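Local atomic coordinates of UBP3-associated protein BRE5 (Saccharomyces cerevisiae, PDB entry 2QIY), a protein that acts with the protease UBP3 in de-ubiquitination, leading to the subsequent mono-ubiquitination of sec23, and is represented here by its NTF2 domain. Residues Gln20-Arg25 / Thr140-Arg145; Thr46-Lys51 / Ala80-Leu85; Thr109-Trp114 / Val119-Gln124. All blocks are in the same frame, centred on the assembly; numbering follows the deposited sequence.

Contact 1 of 3, residues Gln20-Arg25 / Thr140-Arg145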
loop_
_atom_site.group_PDB
_atom_site.type_symbol
_atom_site.label_atom_id
_atom_site.label_comp_id
_atom_site.label_asym_id
_atom_site.label_seq_id
_atom_site.Cartn_x
_atom_site.Cartn_y
_atom_site.Cartn_z
ATOM N N GLN A 20 -0.999 -3.976 15.649
ATOM C CA GLN A 20 -1.789 -4.861 16.508
ATOM C C GLN A 20 -2.752 -4.044 17.367
ATOM O O GLN A 20 -3.940 -4.358 17.430
ATOM C CB GLN A 20 -0.904 -5.807 17.333
ATOM C CG GLN A 20 -1.667 -7.086 17.693
ATOM C CD GLN A 20 -0.795 -8.202 18.262
ATOM O OE1 GLN A 20 0.433 -8.115 18.287
ATOM N NE2 GLN A 20 -1.445 -9.267 18.724
ATOM N N ASN A 21 -2.253 -2.961 17.961
ATOM C CA ASN A 21 -3.083 -2.062 18.778
ATOM C C ASN A 21 -4.225 -1.371 18.019
ATOM O O ASN A 21 -5.351 -1.284 18.529
ATOM C CB ASN A 21 -2.220 -1.036 19.512
ATOM C CG ASN A 21 -1.350 -1.673 20.595
ATOM O OD1 ASN A 21 -1.688 -2.727 21.142
ATOM N ND2 ASN A 21 -0.226 -1.037 20.903
ATOM N N TYR A 22 -3.934 -0.923 16.797
ATOM C CA TYR A 22 -4.916 -0.284 15.914
ATOM C C TYR A 22 -6.099 -1.206 15.589
ATOM O O TYR A 22 -7.257 -0.815 15.736
ATOM C CB TYR A 22 -4.210 0.113 14.618
ATOM C CG TYR A 22 -5.090 0.670 13.532
ATOM C CD1 TYR A 22 -5.351 2.029 13.461
ATOM C CD2 TYR A 22 -5.622 -0.158 12.540
ATOM C CE1 TYR A 22 -6.138 2.551 12.433
ATOM C CE2 TYR A 22 -6.414 0.352 11.494
ATOM C CZ TYR A 22 -6.675 1.711 11.453
ATOM O OH TYR A 22 -7.451 2.220 10.442
ATOM N N TYR A 23 -5.815 -2.427 15.144
ATOM C CA TYR A 23 -6.918 -3.313 14.762
ATOM C C TYR A 23 -7.689 -3.829 15.951
ATOM O O TYR A 23 -8.906 -4.029 15.875
ATOM C CB TYR A 23 -6.455 -4.454 13.867
ATOM C CG TYR A 23 -5.938 -3.995 12.522
ATOM C CD1 TYR A 23 -6.791 -3.430 11.560
ATOM C CD2 TYR A 23 -4.586 -4.143 12.198
ATOM C CE1 TYR A 23 -6.291 -3.003 10.304
ATOM C CE2 TYR A 23 -4.089 -3.744 10.962
ATOM C CZ TYR A 23 -4.938 -3.173 10.024
ATOM O OH TYR A 23 -4.436 -2.783 8.807
ATOM N N GLU A 24 -7.008 -4.000 17.075
ATOM C CA GLU A 24 -7.695 -4.511 18.234
ATOM C C GLU A 24 -8.573 -3.436 18.866
ATOM O O GLU A 24 -9.611 -3.760 19.437
ATOM C CB GLU A 24 -6.721 -5.162 19.204
ATOM C CG GLU A 24 -6.172 -6.501 18.663
ATOM C CD GLU A 24 -5.128 -7.136 19.577
ATOM O OE1 GLU A 24 -4.621 -6.440 20.488
ATOM O OE2 GLU A 24 -4.834 -8.346 19.401
ATOM N N ARG A 25 -8.179 -2.163 18.722
ATOM C CA ARG A 25 -9.003 -1.044 19.201
ATOM C C ARG A 25 -10.337 -0.987 18.468
ATOM O O ARG A 25 -11.339 -0.532 19.036
ATOM C CB ARG A 25 -8.277 0.309 19.065
ATOM C CG ARG A 25 -7.183 0.512 20.081
ATOM C CD ARG A 25 -6.732 1.964 20.109
ATOM N NE ARG A 25 -5.552 2.215 19.277
ATOM C CZ ARG A 25 -5.576 2.819 18.095
ATOM N NH1 ARG A 25 -6.726 3.254 17.583
ATOM N NH2 ARG A 25 -4.445 3.008 17.426
ATOM N N THR A 140 -1.210 10.424 11.237
ATOM C CA THR A 140 -1.554 11.590 10.409
ATOM C C THR A 140 -2.237 11.191 9.116
ATOM O O THR A 140 -2.921 12.007 8.484
ATOM C CB THR A 140 -0.338 12.492 10.104
ATOM O OG1 THR A 140 0.650 11.747 9.375
ATOM C CG2 THR A 140 0.253 13.042 11.397
ATOM N N ASN A 141 -2.026 9.940 8.716
ATOM C CA ASN A 141 -2.549 9.403 7.452
ATOM C C ASN A 141 -2.856 7.939 7.590
ATOM O O ASN A 141 -2.094 7.183 8.218
ATOM C CB ASN A 141 -1.519 9.547 6.314
ATOM C CG ASN A 141 -1.255 10.956 5.966
ATOM O OD1 ASN A 141 -1.889 11.530 5.061
ATOM N ND2 ASN A 141 -0.349 11.563 6.693
ATOM N N ASP A 142 -3.967 7.539 6.983
ATOM C CA ASP A 142 -4.453 6.168 7.067
ATOM C C ASP A 142 -5.265 5.915 5.807
ATOM O O ASP A 142 -6.330 6.499 5.656
ATOM C CB ASP A 142 -5.334 6.066 8.313
ATOM C CG ASP A 142 -5.933 4.686 8.512
ATOM O OD1 ASP A 142 -5.826 3.828 7.614
ATOM O OD2 ASP A 142 -6.514 4.477 9.609
ATOM N N ILE A 143 -4.736 5.081 4.900
ATOM C CA ILE A 143 -5.416 4.787 3.617
ATOM C C ILE A 143 -5.533 3.284 3.462
ATOM O O ILE A 143 -4.528 2.563 3.585
ATOM C CB ILE A 143 -4.618 5.256 2.372
ATOM C CG1 ILE A 143 -4.304 6.762 2.413
ATOM C CG2 ILE A 143 -5.374 4.806 1.056
ATOM C CD1 ILE A 143 -3.333 7.182 1.279
ATOM N N ILE A 144 -6.751 2.780 3.224
ATOM C CA ILE A 144 -6.903 1.380 2.824
ATOM C C ILE A 144 -7.353 1.284 1.356
ATOM O O ILE A 144 -8.140 2.106 0.874
ATOM C CB ILE A 144 -7.872 0.617 3.771
ATOM C CG1 ILE A 144 -7.811 -0.904 3.532
ATOM C CG2 ILE A 144 -9.325 1.174 3.672
ATOM C CD1 ILE A 144 -8.468 -1.706 4.694
ATOM N N ARG A 145 -6.832 0.275 0.663
ATOM C CA ARG A 145 -7.244 0.008 -0.701
ATOM C C ARG A 145 -7.510 -1.498 -0.802
ATOM O O ARG A 145 -6.645 -2.318 -0.457
ATOM C CB ARG A 145 -6.153 0.442 -1.707
ATOM C CG ARG A 145 -6.298 -0.205 -3.110
ATOM C CD ARG A 145 -7.582 0.166 -3.853
ATOM N NE ARG A 145 -7.725 1.617 -4.070
ATOM C CZ ARG A 145 -8.685 2.174 -4.820
ATOM N NH1 ARG A 145 -9.582 1.406 -5.468
ATOM N NH2 ARG A 145 -8.731 3.497 -4.982
#
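The long helix of the NTF2 domain, 11-28, is tied to the middle of the curved sheet by a bond between Tyr22 and Asp142. The two backbones stay far apart, with Tyr22 CA and Asp142 CA 11.0 Å from each other. The side chains bridge the gap from opposite directions. Tyr22 OH donates at 2.6 Å to Asp142 OD2, which accepts through its syn lone pair, on the side of its other oxygen. The ring and the carboxylate are turned 64° apart. Tyr22 sends its ring straight toward the sheet because CG lies opposite the backbone N (chi1 174°).

This is the NTF2 fold, with the helix lying over one face of the sheet. Strand 137-147 is an inner strand of that sheet, and its classic beta bulge at Thr140 and Asn141 faces Ile127. Asp142 OD2 also accepts from Tyr37 OH, so two phenols grip one buried oxygen. The Tyr22 ring meets Phe126 edge-to-face. Tyr22 CD2 lies over the centre of the Tyr23 ring, 3.6 Å above its plane. A phenylalanine in place of Tyr22 would probably keep these ring contacts but leave the buried Asp142 carboxylate short of one donor.

Contact 2 of 3, residues Thr46-Lys51 / Ala80-Leu85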
loop_
_atom_site.group_PDB
_atom_site.type_symbol
_atom_site.label_atom_id
_atom_site.label_comp_id
_atom_site.label_asym_id
_atom_site.label_seq_id
_atom_site.Cartn_x
_atom_site.Cartn_y
_atom_site.Cartn_z
ATOM N N THR A 46 -12.801 2.025 4.438
ATOM C CA THR A 46 -13.940 1.218 3.993
ATOM C C THR A 46 -15.264 1.983 4.104
ATOM O O THR A 46 -15.610 2.431 5.196
ATOM C CB THR A 46 -14.013 0.006 4.875
ATOM O OG1 THR A 46 -12.696 -0.596 4.891
ATOM C CG2 THR A 46 -15.074 -1.001 4.329
ATOM N N ASN A 47 -15.983 2.123 2.988
ATOM C CA ASN A 47 -17.207 2.899 3.027
ATOM C C ASN A 47 -18.377 2.038 3.478
ATOM O O ASN A 47 -19.117 1.473 2.658
ATOM C CB ASN A 47 -17.532 3.543 1.685
ATOM C CG ASN A 47 -18.726 4.479 1.788
ATOM O OD1 ASN A 47 -19.263 4.705 2.884
ATOM N ND2 ASN A 47 -19.154 5.017 0.650
ATOM N N TYR A 48 -18.514 1.939 4.793
ATOM C CA TYR A 48 -19.566 1.134 5.371
ATOM C C TYR A 48 -20.976 1.607 4.994
ATOM O O TYR A 48 -21.917 0.831 5.095
ATOM C CB TYR A 48 -19.431 1.136 6.870
ATOM C CG TYR A 48 -18.219 0.425 7.414
ATOM C CD1 TYR A 48 -17.243 1.122 8.094
ATOM C CD2 TYR A 48 -18.086 -0.963 7.299
ATOM C CE1 TYR A 48 -16.123 0.477 8.640
ATOM C CE2 TYR A 48 -16.981 -1.622 7.830
ATOM C CZ TYR A 48 -16.015 -0.903 8.502
ATOM O OH TYR A 48 -14.952 -1.594 9.046
ATOM N N GLN A 49 -21.094 2.871 4.572
ATOM C CA GLN A 49 -22.381 3.493 4.204
ATOM C C GLN A 49 -22.818 3.160 2.779
ATOM O O GLN A 49 -23.972 3.427 2.395
ATOM C CB GLN A 49 -22.257 5.019 4.369
ATOM C CG GLN A 49 -22.683 5.545 5.729
ATOM C CD GLN A 49 -21.902 4.925 6.836
ATOM O OE1 GLN A 49 -20.770 5.339 7.124
ATOM N NE2 GLN A 49 -22.466 3.869 7.434
ATOM N N SER A 50 -21.928 2.574 1.978
ATOM C CA SER A 50 -22.263 2.315 0.587
ATOM C C SER A 50 -23.327 1.228 0.421
ATOM O O SER A 50 -23.227 0.184 1.042
ATOM C CB SER A 50 -21.026 1.946 -0.227
ATOM O OG SER A 50 -21.422 1.699 -1.573
ATOM N N LYS A 51 -24.347 1.491 -0.403
ATOM C CA LYS A 51 -25.329 0.458 -0.834
ATOM C C LYS A 51 -25.146 -1.001 -0.312
ATOM O O LYS A 51 -24.148 -1.722 -0.609
ATOM C CB LYS A 51 -25.478 0.453 -2.357
ATOM C CG LYS A 51 -24.496 -0.422 -3.106
ATOM C CD LYS A 51 -23.419 0.377 -3.812
ATOM C CE LYS A 51 -22.366 -0.564 -4.424
ATOM N NZ LYS A 51 -22.925 -1.479 -5.476
ATOM N N ALA A 80 -21.008 -0.835 15.299
ATOM C CA ALA A 80 -21.304 -2.265 15.282
ATOM C C ALA A 80 -20.487 -3.008 14.225
ATOM O O ALA A 80 -19.911 -4.086 14.483
ATOM C CB ALA A 80 -22.805 -2.488 15.070
ATOM N N LYS A 81 -20.431 -2.429 13.030
ATOM C CA LYS A 81 -19.672 -3.008 11.916
ATOM C C LYS A 81 -18.173 -3.041 12.202
ATOM O O LYS A 81 -17.518 -4.045 11.999
ATOM C CB LYS A 81 -19.924 -2.208 10.641
ATOM C CG LYS A 81 -20.862 -2.867 9.667
ATOM C CD LYS A 81 -20.126 -3.985 8.929
ATOM C CE LYS A 81 -21.072 -5.120 8.548
ATOM N NZ LYS A 81 -20.341 -6.328 8.054
ATOM N N VAL A 82 -17.648 -1.930 12.707
ATOM C CA VAL A 82 -16.227 -1.788 12.977
ATOM C C VAL A 82 -15.811 -2.835 14.035
ATOM O O VAL A 82 -14.759 -3.474 13.914
ATOM C CB VAL A 82 -15.881 -0.316 13.412
ATOM C CG1 VAL A 82 -14.474 -0.248 13.983
ATOM C CG2 VAL A 82 -16.055 0.663 12.218
ATOM N N ARG A 83 -16.671 -3.063 15.031
ATOM C CA ARG A 83 -16.379 -4.025 16.093
ATOM C C ARG A 83 -16.216 -5.448 15.553
ATOM O O ARG A 83 -15.669 -6.332 16.227
ATOM C CB ARG A 83 -17.510 -4.009 17.127
ATOM C CG ARG A 83 -17.411 -2.852 18.112
ATOM C CD ARG A 83 -18.545 -2.906 19.151
ATOM N NE ARG A 83 -18.429 -1.801 20.114
ATOM C CZ ARG A 83 -17.892 -1.926 21.321
ATOM N NH1 ARG A 83 -17.464 -3.114 21.727
ATOM N NH2 ARG A 83 -17.815 -0.877 22.143
ATOM N N SER A 84 -16.739 -5.681 14.359
ATOM C CA SER A 84 -16.773 -7.036 13.807
ATOM C C SER A 84 -15.637 -7.266 12.803
ATOM O O SER A 84 -15.567 -8.325 12.189
ATOM C CB SER A 84 -18.140 -7.331 13.185
ATOM O OG SER A 84 -18.325 -6.651 11.947
ATOM N N LEU A 85 -14.729 -6.288 12.684
ATOM C CA LEU A 85 -13.630 -6.374 11.717
ATOM C C LEU A 85 -12.596 -7.389 12.187
ATOM O O LEU A 85 -12.239 -7.426 13.364
ATOM C CB LEU A 85 -12.999 -4.999 11.503
ATOM C CG LEU A 85 -11.843 -4.876 10.497
ATOM C CD1 LEU A 85 -11.775 -3.481 9.874
ATOM C CD2 LEU A 85 -10.502 -5.247 11.172
#
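Tyr48 meets Lys81, Val82 and Leu85 with one ring that spans the space between a loop and the end of a short helix. In this NTF2 domain the loop is the one after strand 41-46, and it packs against helix 79-82. At its CB the side chain already heads for segment 80-85. CG lies beside the backbone N and opposite the carbonyl carbon (chi1 -68°), and this puts the ring beside Lys81, Val82 and Leu85. Lys81 CB lies over one face of the ring, near CD2 and CE2. Tyr48 CD2 is also 4.0 Å from Lys81 CD. The Lys81 chain bends at chi2 and chi3, and its amine leads away. The opposite face of the Tyr48 ring takes a methyl from its own segment, with Thr46 CG2 4.0 Å above the plane and offset toward the rim.

Val82 CG2 comes in obliquely, from the same side of the ring plane as Lys81 CB, and touches Tyr48 CE1 at 3.6 Å. The tip comes last, where Tyr48 OH lies 3.8 Å from Leu85 CD1. The same hydroxyl accepts the indole N-H of Trp114, whose ring meets Tyr48 with the planes at about 90°.

Both segments are shaped by turns. Asn47 to Ser50 is a type I turn. Within helix 79-82, Lys81 O accepts twice, from Ser84 OG at 2.7 Å and from Ser84 N at 3.0 Å.

No hydrogen bond joins the two segments directly. They are held by carbon contacts around one aromatic ring, and the single polar atom of that ring is satisfied by Trp114. The position of the loop probably rests on the fit of the Tyr48 ring and on the anchoring of its hydroxyl.

Contact 3 of 3, residues Thr109-Trp114 / Val119-Gln124; sequences TGEMFW and VYKFCQ
Met112 and Phe122 form the apolar centre, together with the bare backbone of Gly110. The methyl Met112 CE stands over the Phe122 ring, 3.9 Å from the ring centroid and 8° off the normal. This is a CH-pi contact, and with the sulfur nearby it is also a Met-aromatic one. The other face of the ring lies against Gly110, with Phe122 CE2 3.4 Å from Gly110 C. Phe122 CG sits between its backbone N and carbonyl carbon (chi1 76°), which folds the ring across the neighbouring strand.

Further along the same face, the Trp114 and Tyr120 side chains cross at about a right angle, and their rings meet obliquely. Trp114 CZ3 is 3.8 Å from Tyr120 CD1, which lies at the edge of the indole. A basic side chain of the chain of another protein makes a cation-pi contact with Tyr120. Near the turn, Phe113 CD2 meets Val119 CG1 at 4.1 Å.

The backbones are joined by two hydrogen-bonded pairs, Gly110 with Phe122 and Met112 with Tyr120. The bond from Met112 N to Tyr120 O is 2.8 Å long and almost straight (177°).

Glu111 and Lys121 give the other face its polar edge. The two side chains lie alongside each other and point the same way. Lys121 NZ forms a salt bridge with Glu111 OE2 at 2.8 Å, at the anti lone pair of OE2. A water accepts from Lys121 NZ at 2.7 Å and donates to Gly110 O. Ser150 of the second subunit also bonds to Glu111 OE2.

Together the segments form an antiparallel beta hairpin, strands 103-114 and 120-130. In this NTF2 domain its Met112 and Phe122 face packs on apolar residues such as Leu85, Leu87 and Ile144, while Thr109, Glu111, Lys121 and Cys123 reach the second subunit.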
loop_
_atom_site.group_PDB
_atom_site.type_symbol
_atom_site.label_atom_id
_atom_site.label_comp_id
_atom_site.label_asym_id
_atom_site.label_seq_id
_atom_site.Cartn_x
_atom_site.Cartn_y
_atom_site.Cartn_z
ATOM N N THR A 109 -0.297 -5.445 4.462
ATOM C CA THR A 109 -1.226 -6.065 3.505
ATOM C C THR A 109 -1.753 -7.307 4.155
ATOM O O THR A 109 -1.102 -7.884 5.044
ATOM C CB THR A 109 -0.590 -6.486 2.138
ATOM O OG1 THR A 109 0.179 -7.697 2.291
ATOM C CG2 THR A 109 0.294 -5.389 1.553
ATOM N N GLY A 110 -2.905 -7.760 3.687
ATOM C CA GLY A 110 -3.496 -8.962 4.279
ATOM C C GLY A 110 -4.848 -9.237 3.675
ATOM O O GLY A 110 -5.147 -8.768 2.569
ATOM N N GLU A 111 -5.660 -9.972 4.422
ATOM C CA GLU A 111 -7.018 -10.313 4.003
ATOM C C GLU A 111 -7.947 -9.972 5.156
ATOM O O GLU A 111 -7.732 -10.403 6.280
ATOM C CB GLU A 111 -7.102 -11.777 3.575
ATOM C CG GLU A 111 -6.238 -12.027 2.318
ATOM C CD GLU A 111 -6.480 -13.348 1.601
ATOM O OE1 GLU A 111 -7.378 -14.127 1.980
ATOM O OE2 GLU A 111 -5.774 -13.543 0.573
ATOM N N MET A 112 -8.920 -9.117 4.857
ATOM C CA MET A 112 -9.801 -8.540 5.859
ATOM C C MET A 112 -11.201 -9.105 5.682
ATOM O O MET A 112 -11.639 -9.371 4.565
ATOM C CB MET A 112 -9.803 -6.999 5.679
ATOM C CG MET A 112 -10.618 -6.264 6.694
ATOM S SD MET A 112 -10.319 -4.496 6.490
ATOM C CE MET A 112 -8.662 -4.370 7.138
ATOM N N PHE A 113 -11.908 -9.309 6.782
ATOM C CA PHE A 113 -13.316 -9.694 6.684
ATOM C C PHE A 113 -14.034 -9.180 7.926
ATOM O O PHE A 113 -13.417 -8.548 8.800
ATOM C CB PHE A 113 -13.503 -11.200 6.477
ATOM C CG PHE A 113 -13.020 -12.067 7.631
ATOM C CD1 PHE A 113 -13.953 -12.725 8.440
ATOM C CD2 PHE A 113 -11.662 -12.264 7.856
ATOM C CE1 PHE A 113 -13.535 -13.529 9.485
ATOM C CE2 PHE A 113 -11.221 -13.111 8.923
ATOM C CZ PHE A 113 -12.164 -13.722 9.720
ATOM N N TRP A 114 -15.344 -9.368 7.941
ATOM C CA TRP A 114 -16.138 -9.023 9.114
ATOM C C TRP A 114 -16.900 -10.284 9.467
ATOM O O TRP A 114 -17.049 -11.201 8.636
ATOM C CB TRP A 114 -17.069 -7.843 8.788
ATOM C CG TRP A 114 -16.300 -6.544 8.526
ATOM C CD1 TRP A 114 -16.140 -5.485 9.401
ATOM C CD2 TRP A 114 -15.596 -6.192 7.341
ATOM N NE1 TRP A 114 -15.368 -4.510 8.825
ATOM C CE2 TRP A 114 -15.018 -4.912 7.559
ATOM C CE3 TRP A 114 -15.396 -6.827 6.097
ATOM C CZ2 TRP A 114 -14.260 -4.251 6.575
ATOM C CZ3 TRP A 114 -14.613 -6.165 5.121
ATOM C CH2 TRP A 114 -14.056 -4.905 5.379
ATOM N N VAL A 119 -13.649 -12.929 2.660
ATOM C CA VAL A 119 -12.461 -12.074 2.767
ATOM C C VAL A 119 -12.348 -11.095 1.578
ATOM O O VAL A 119 -12.923 -11.309 0.495
ATOM C CB VAL A 119 -11.162 -12.877 2.805
ATOM C CG1 VAL A 119 -11.128 -13.750 4.067
ATOM C CG2 VAL A 119 -11.021 -13.744 1.517
ATOM N N TYR A 120 -11.568 -10.039 1.828
ATOM C CA TYR A 120 -11.195 -9.046 0.840
ATOM C C TYR A 120 -9.714 -8.755 1.044
ATOM O O TYR A 120 -9.280 -8.486 2.186
ATOM C CB TYR A 120 -11.952 -7.756 1.105
ATOM C CG TYR A 120 -13.447 -7.889 1.026
ATOM C CD1 TYR A 120 -14.183 -8.357 2.106
ATOM C CD2 TYR A 120 -14.120 -7.547 -0.145
ATOM C CE1 TYR A 120 -15.573 -8.467 2.054
ATOM C CE2 TYR A 120 -15.494 -7.641 -0.230
ATOM C CZ TYR A 120 -16.230 -8.118 0.882
ATOM O OH TYR A 120 -17.601 -8.256 0.809
ATOM N N LYS A 121 -8.938 -8.802 -0.030
ATOM C CA LYS A 121 -7.495 -8.531 0.047
ATOM C C LYS A 121 -7.343 -7.047 0.213
ATOM O O LYS A 121 -8.103 -6.294 -0.398
ATOM C CB LYS A 121 -6.814 -8.892 -1.254
ATOM C CG LYS A 121 -6.510 -10.365 -1.415
ATOM C CD LYS A 121 -5.335 -10.461 -2.410
ATOM C CE LYS A 121 -4.497 -11.726 -2.209
ATOM N NZ LYS A 121 -3.930 -11.914 -0.858
ATOM N N PHE A 122 -6.379 -6.609 1.021
ATOM C CA PHE A 122 -6.203 -5.161 1.191
ATOM C C PHE A 122 -4.747 -4.801 1.374
ATOM O O PHE A 122 -3.918 -5.628 1.753
ATOM C CB PHE A 122 -6.976 -4.674 2.432
ATOM C CG PHE A 122 -6.294 -5.021 3.744
ATOM C CD1 PHE A 122 -5.419 -4.098 4.330
ATOM C CD2 PHE A 122 -6.473 -6.261 4.352
ATOM C CE1 PHE A 122 -4.763 -4.384 5.508
ATOM C CE2 PHE A 122 -5.831 -6.559 5.535
ATOM C CZ PHE A 122 -4.965 -5.620 6.126
ATOM N N CYS A 123 -4.460 -3.536 1.087
ATOM C CA CYS A 123 -3.236 -2.906 1.523
ATOM C C CYS A 123 -3.625 -1.646 2.293
ATOM O O CYS A 123 -4.567 -0.920 1.929
ATOM C CB CYS A 123 -2.380 -2.590 0.325
ATOM S SG CYS A 123 -3.101 -1.678 -0.995
ATOM N N GLN A 124 -2.957 -1.413 3.407
ATOM C CA GLN A 124 -3.302 -0.248 4.218
ATOM C C GLN A 124 -2.007 0.463 4.578
ATOM O O GLN A 124 -1.048 -0.182 5.012
ATOM C CB GLN A 124 -4.085 -0.635 5.492
ATOM C CG GLN A 124 -4.599 0.593 6.307
ATOM C CD GLN A 124 -5.713 0.263 7.310
ATOM O OE1 GLN A 124 -6.273 1.167 7.963
ATOM N NE2 GLN A 124 -6.045 -1.008 7.435
HETATM O O HOH W 1 -3.439 -9.516 0.363
#

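Contacts 1 and 3 are buried, whereas contact 2 is partly so, with Lys81 exposed; its centre is about 13 Å from the centre of the chain. Contact 1 is nearly central and small. It joins helix to sheet through one hydrogen bond to a carboxylate. Contact 3 is far larger and joins strand to strand, by backbone bonds, apolar packing and a salt bridge. Its strand 120-130 neighbours strand 137-147 of contact 1, and both contacts reach the second subunit. Contact 2 is mostly carbon packing between a loop and a helix end. It meets contact 3 at Trp114 and contact 1 where Thr46 packs on Ile144. Contacts 2 and 3 are nested in the loop that contact 1 closes.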